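Local coordinates for RegF protein (Neisseria gonorrhoeae, PDB 4HOJ) that binds glutathione and calcium ions in a glutathione S-transferase fold and, as stringent starvation protein A, probably acts in the stress response, at residues S15-F20 with E102-V107; L22-M27 with F185-F190. All blocks are in the same frame, centred on the assembly; numbering follows the deposited sequence.

Contact 1 (S15-F20 with E102-V107)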
# COMPACT_ATOMS: atom_id res chain seq x y z
N SER A 15 12.06 3.71 9.62
CA SER A 15 13.43 3.24 9.37
C SER A 15 13.76 1.98 10.20
O SER A 15 14.48 1.09 9.74
CB SER A 15 14.46 4.36 9.75
OG SER A 15 14.27 5.53 8.90
N HIS A 16 13.24 1.96 11.42
CA HIS A 16 13.44 0.85 12.32
C HIS A 16 12.91 -0.45 11.67
O HIS A 16 13.56 -1.51 11.73
CB HIS A 16 12.73 1.19 13.62
CG HIS A 16 13.02 0.26 14.75
ND1 HIS A 16 12.43 0.45 15.97
CD2 HIS A 16 13.75 -0.90 14.83
CE1 HIS A 16 12.84 -0.52 16.80
NE2 HIS A 16 13.63 -1.36 16.12
N ARG A 17 11.78 -0.37 10.94
CA ARG A 17 11.24 -1.57 10.29
C ARG A 17 12.27 -2.11 9.32
O ARG A 17 12.51 -3.33 9.26
CB ARG A 17 9.97 -1.28 9.45
CG ARG A 17 8.79 -0.78 10.18
CD ARG A 17 7.71 -0.42 9.16
NE ARG A 17 6.38 -0.28 9.78
CZ ARG A 17 5.35 0.23 9.11
NH1 ARG A 17 5.50 0.82 7.90
NH2 ARG A 17 4.18 0.21 9.72
N CYS A 18 12.88 -1.21 8.52
CA CYS A 18 13.82 -1.65 7.48
C CYS A 18 15.11 -2.17 8.10
O CYS A 18 15.65 -3.19 7.65
CB CYS A 18 14.11 -0.50 6.53
SG CYS A 18 12.64 0.15 5.70
N ARG A 19 15.61 -1.55 9.17
CA ARG A 19 16.77 -2.06 9.89
C ARG A 19 16.49 -3.45 10.42
O ARG A 19 17.35 -4.34 10.31
CB ARG A 19 17.19 -1.05 10.99
CG ARG A 19 17.86 0.20 10.40
CD ARG A 19 18.29 1.13 11.54
NE ARG A 19 17.30 2.16 11.87
CZ ARG A 19 16.59 2.23 13.00
NH1 ARG A 19 15.89 3.36 13.28
NH2 ARG A 19 16.61 1.26 13.88
N PHE A 20 15.29 -3.66 10.95
CA PHE A 20 14.93 -4.98 11.46
C PHE A 20 15.00 -6.04 10.34
O PHE A 20 15.62 -7.10 10.50
CB PHE A 20 13.56 -4.83 12.10
CG PHE A 20 13.08 -6.04 12.89
CD1 PHE A 20 13.87 -7.14 13.18
CD2 PHE A 20 11.75 -6.01 13.36
CE1 PHE A 20 13.34 -8.21 13.94
CE2 PHE A 20 11.22 -7.04 14.11
CZ PHE A 20 12.01 -8.17 14.40
N GLU A 102 -4.75 2.65 10.00
CA GLU A 102 -5.46 2.74 11.30
C GLU A 102 -4.54 2.85 12.50
O GLU A 102 -5.01 3.18 13.61
CB GLU A 102 -6.36 1.51 11.48
CG GLU A 102 -7.36 1.35 10.35
CD GLU A 102 -8.07 0.01 10.38
OE1 GLU A 102 -8.01 -0.69 11.41
OE2 GLU A 102 -8.65 -0.35 9.34
N LEU A 103 -3.26 2.55 12.35
CA LEU A 103 -2.28 2.68 13.46
C LEU A 103 -1.17 3.63 13.11
O LEU A 103 -0.88 4.57 13.86
CB LEU A 103 -1.69 1.32 13.82
CG LEU A 103 -2.62 0.31 14.48
CD1 LEU A 103 -1.88 -1.01 14.62
CD2 LEU A 103 -3.10 0.80 15.88
N PHE A 104 -0.55 3.43 11.96
CA PHE A 104 0.66 4.19 11.63
C PHE A 104 0.36 5.60 11.16
O PHE A 104 1.25 6.45 11.16
CB PHE A 104 1.64 3.39 10.74
CG PHE A 104 2.34 2.33 11.53
CD1 PHE A 104 1.75 1.07 11.73
CD2 PHE A 104 3.56 2.59 12.17
CE1 PHE A 104 2.34 0.13 12.50
CE2 PHE A 104 4.22 1.62 12.93
CZ PHE A 104 3.59 0.37 13.10
N ASN A 105 -0.89 5.85 10.77
CA ASN A 105 -1.29 7.25 10.54
C ASN A 105 -1.18 8.04 11.85
O ASN A 105 -0.69 9.16 11.88
CB ASN A 105 -2.71 7.28 9.99
CG ASN A 105 -3.71 6.61 10.91
OD1 ASN A 105 -3.45 5.55 11.50
ND2 ASN A 105 -4.91 7.26 11.07
N HIS A 106 -1.58 7.42 12.95
CA HIS A 106 -1.45 8.06 14.27
C HIS A 106 0.00 8.18 14.70
O HIS A 106 0.38 9.20 15.31
CB HIS A 106 -2.25 7.29 15.33
CG HIS A 106 -3.71 7.19 14.98
ND1 HIS A 106 -4.55 8.28 14.95
CD2 HIS A 106 -4.46 6.11 14.65
CE1 HIS A 106 -5.75 7.89 14.56
NE2 HIS A 106 -5.74 6.57 14.38
N VAL A 107 0.81 7.17 14.37
CA VAL A 107 2.26 7.24 14.65
C VAL A 107 2.85 8.46 13.94
O VAL A 107 3.64 9.18 14.53
CB VAL A 107 2.94 5.94 14.18
CG1 VAL A 107 4.50 6.11 14.17
CG2 VAL A 107 2.47 4.80 15.06
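Arg-17 and Phe-104 reach for each other from opposite directions; their CA atoms are 12.1 Å apart, and the two side chains span the distance. The guanidinium ends over one face of the phenyl ring: NH2 stands 3.1 Å above the ring plane, over its centre, and its distances to the six ring carbons fall in a narrow range, from 3.3 Å at CD1 to 3.5 Å at CD2. Arg-17 CZ lies 4.2 Å from the ring centroid and only 7° off the normal, which meets the definition of a cation-pi pair. The two planes are nevertheless 55° apart, so this is no flat stack; an edge of the guanidinium, led by NH2, is lowered onto the pi cloud. Arg-17 gets there because its chain runs extended from CG to NE (chi2 174°), a straight arm leaving helix 13-25.

The other polar links of the guanidinium fix its rotation: NE donates to the carbonyl of Ala-155, NH1 bonds Ser-65, a glutathione-binding residue, and NH2 forms a salt bridge with Glu-100. Pro-158 of helix 151-161 also touches the arginine. The buried positive charge is thus met by the Glu-100 carboxylate and by the ring face, and Arg-17 bonds both Ser-65 and Glu-100, two residues that line the glutathione pocket.

Contact 2 (L22-M27 with F185-F190)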
# COMPACT_ATOMS: atom_id res chain seq x y z
N LEU A 22 16.72 -5.90 7.55
CA LEU A 22 18.09 -6.08 7.07
C LEU A 22 18.87 -6.99 7.98
O LEU A 22 19.58 -7.87 7.51
CB LEU A 22 18.76 -4.72 6.86
CG LEU A 22 18.23 -3.98 5.63
CD1 LEU A 22 18.59 -2.50 5.75
CD2 LEU A 22 18.80 -4.58 4.36
N TYR A 23 18.72 -6.82 9.30
CA TYR A 23 19.41 -7.71 10.21
C TYR A 23 18.84 -9.12 10.26
O TYR A 23 19.59 -10.08 10.46
CB TYR A 23 19.51 -7.08 11.60
CG TYR A 23 20.59 -6.01 11.69
CD1 TYR A 23 21.92 -6.39 11.71
CD2 TYR A 23 20.28 -4.66 11.72
CE1 TYR A 23 22.91 -5.44 11.79
CE2 TYR A 23 21.28 -3.69 11.81
CZ TYR A 23 22.59 -4.12 11.83
OH TYR A 23 23.64 -3.23 11.91
N GLU A 24 17.53 -9.26 9.97
CA GLU A 24 16.99 -10.63 9.89
C GLU A 24 17.58 -11.36 8.69
O GLU A 24 17.79 -12.56 8.77
CB GLU A 24 15.43 -10.62 9.75
CG GLU A 24 14.65 -10.27 11.03
CD GLU A 24 14.59 -11.44 12.00
OE1 GLU A 24 14.65 -12.61 11.53
OE2 GLU A 24 14.49 -11.23 13.21
N LYS A 25 17.81 -10.67 7.56
CA LYS A 25 18.39 -11.32 6.37
C LYS A 25 19.87 -11.55 6.50
O LYS A 25 20.41 -12.45 5.86
CB LYS A 25 18.08 -10.47 5.13
CG LYS A 25 16.60 -10.32 4.83
CD LYS A 25 15.99 -11.66 4.41
CE LYS A 25 14.57 -11.42 3.82
NZ LYS A 25 14.02 -12.61 3.09
N GLY A 26 20.55 -10.70 7.27
CA GLY A 26 21.96 -10.97 7.54
C GLY A 26 22.95 -10.69 6.42
O GLY A 26 24.09 -11.12 6.53
N MET A 27 22.55 -9.98 5.37
CA MET A 27 23.45 -9.71 4.23
C MET A 27 24.23 -8.42 4.43
O MET A 27 24.04 -7.72 5.43
CB MET A 27 22.65 -9.63 2.93
CG MET A 27 21.99 -10.96 2.57
SD MET A 27 23.13 -12.32 2.18
CE MET A 27 23.45 -13.07 3.77
N PHE A 185 10.88 -8.73 20.73
CA PHE A 185 12.02 -7.90 21.12
C PHE A 185 13.20 -8.76 21.58
O PHE A 185 14.34 -8.24 21.61
CB PHE A 185 11.68 -6.98 22.28
CG PHE A 185 10.50 -6.06 22.03
CD1 PHE A 185 10.14 -5.60 20.74
CD2 PHE A 185 9.76 -5.62 23.14
CE1 PHE A 185 9.04 -4.71 20.61
CE2 PHE A 185 8.69 -4.77 22.99
CZ PHE A 185 8.33 -4.33 21.70
N GLN A 186 12.96 -10.04 21.87
CA GLN A 186 14.05 -10.94 22.20
C GLN A 186 14.76 -11.46 20.97
O GLN A 186 15.77 -12.14 21.09
CB GLN A 186 13.52 -12.08 23.06
CG GLN A 186 13.13 -11.54 24.43
CD GLN A 186 12.32 -12.49 25.30
OE1 GLN A 186 11.92 -13.58 24.88
NE2 GLN A 186 12.07 -12.06 26.55
N ARG A 187 14.25 -11.18 19.78
CA ARG A 187 14.91 -11.74 18.60
C ARG A 187 16.27 -11.04 18.41
O ARG A 187 16.39 -9.82 18.50
CB ARG A 187 14.07 -11.55 17.34
CG ARG A 187 12.74 -12.31 17.36
CD ARG A 187 11.94 -12.12 16.06
NE ARG A 187 12.63 -12.66 14.87
CZ ARG A 187 12.47 -13.91 14.45
NH1 ARG A 187 11.70 -14.74 15.13
NH2 ARG A 187 13.12 -14.32 13.39
N GLU A 188 17.29 -11.83 18.12
CA GLU A 188 18.63 -11.32 17.93
C GLU A 188 18.66 -10.15 16.96
O GLU A 188 19.31 -9.15 17.20
CB GLU A 188 19.52 -12.47 17.42
CG GLU A 188 20.94 -12.11 17.21
CD GLU A 188 21.78 -13.31 16.81
OE1 GLU A 188 21.63 -13.80 15.67
OE2 GLU A 188 22.59 -13.79 17.63
N ALA A 189 17.93 -10.25 15.85
CA ALA A 189 18.01 -9.19 14.82
C ALA A 189 17.25 -7.97 15.25
O ALA A 189 17.55 -6.87 14.81
CB ALA A 189 17.47 -9.69 13.47
N PHE A 190 16.26 -8.16 16.13
CA PHE A 190 15.58 -6.98 16.64
C PHE A 190 16.56 -6.16 17.46
O PHE A 190 16.65 -4.93 17.28
CB PHE A 190 14.34 -7.36 17.45
CG PHE A 190 13.62 -6.16 17.97
CD1 PHE A 190 14.01 -5.60 19.19
CD2 PHE A 190 12.61 -5.54 17.23
CE1 PHE A 190 13.40 -4.42 19.64
CE2 PHE A 190 12.00 -4.37 17.67
CZ PHE A 190 12.40 -3.81 18.90
O HOH W 1 16.46 -12.58 14.69
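Glu-24 of helix 13-25 and Arg-187, just ahead of helix 188-193, are joined by a two-pronged salt bridge, and the course of the glutamate explains how. From CB the chain sets CG beside the backbone N, then bends at chi2 (-77°), which brings the chain over Ala-189. CG meets the methyl of that alanine, Ala-189 CB, at 3.8 Å, and CD is also close, at 3.7 Å from Ala-189 CB. At the tip the two oxygens divide their work. OE1 takes NH2 of Arg-187 at 3.0 Å, on its syn side, with an N-H...O angle of 164°. OE2 accepts from NE of Arg-187 at 2.9 Å, the donor standing above the carboxylate plane, and it also touches Ala-189 CB.

Both acceptors lie close to the guanidinium plane, so the arginine grips side-on, NE and NH2 each bonding one oxygen, while the carboxylate is tilted 35° against it. A water completes the set: it donates to Glu-24 OE2 at 2.8 Å and accepts from the backbone N of Ala-189 near the start of its helix. OE2 therefore collects two donors, one from a side chain and one from solvent. Phe-149 adds a cation-pi partner to Arg-187 and also touches Glu-24.

Next to the ion pair the backbones come close, Tyr-23 and Ala-189 having CA atoms 5.0 Å apart. Ala-189 CB lies 3.5 Å from Tyr-23 C and 3.8 Å from Tyr-23 CB, a separation that the small methyl permits. This is an interdomain helix contact of the glutathione S-transferase fold, the first helix of the thioredoxin-like domain meeting a late helix of the all-helical C-terminal domain.

Overall arrangement
Both contacts spring from helix 13-25 and carry it against the C-terminal domain, contact 1 by its N-terminal half and contact 2 by its C-terminal end, with centres 16 Å apart. Packing bridges them: the Phe-20 ring rests on the Phe-190 backbone, CE1 lying 3.6 Å from Phe-190 N, the two phenyl rings meet edge-to-face, and His-16 NE2 lies 3.8 Å from Phe-190 CE2. Contact 1 borders the ligand, the side chain of Arg-17 being about 4 Å from bound glutathione and about 8 Å from that of Cys-12, its covalent attachment point. In contact 2 the Arg-187 side chain is about 13 Å from a calcium ion. The interdomain interface thus extends from the glutathione pocket to a partly buried ion pair.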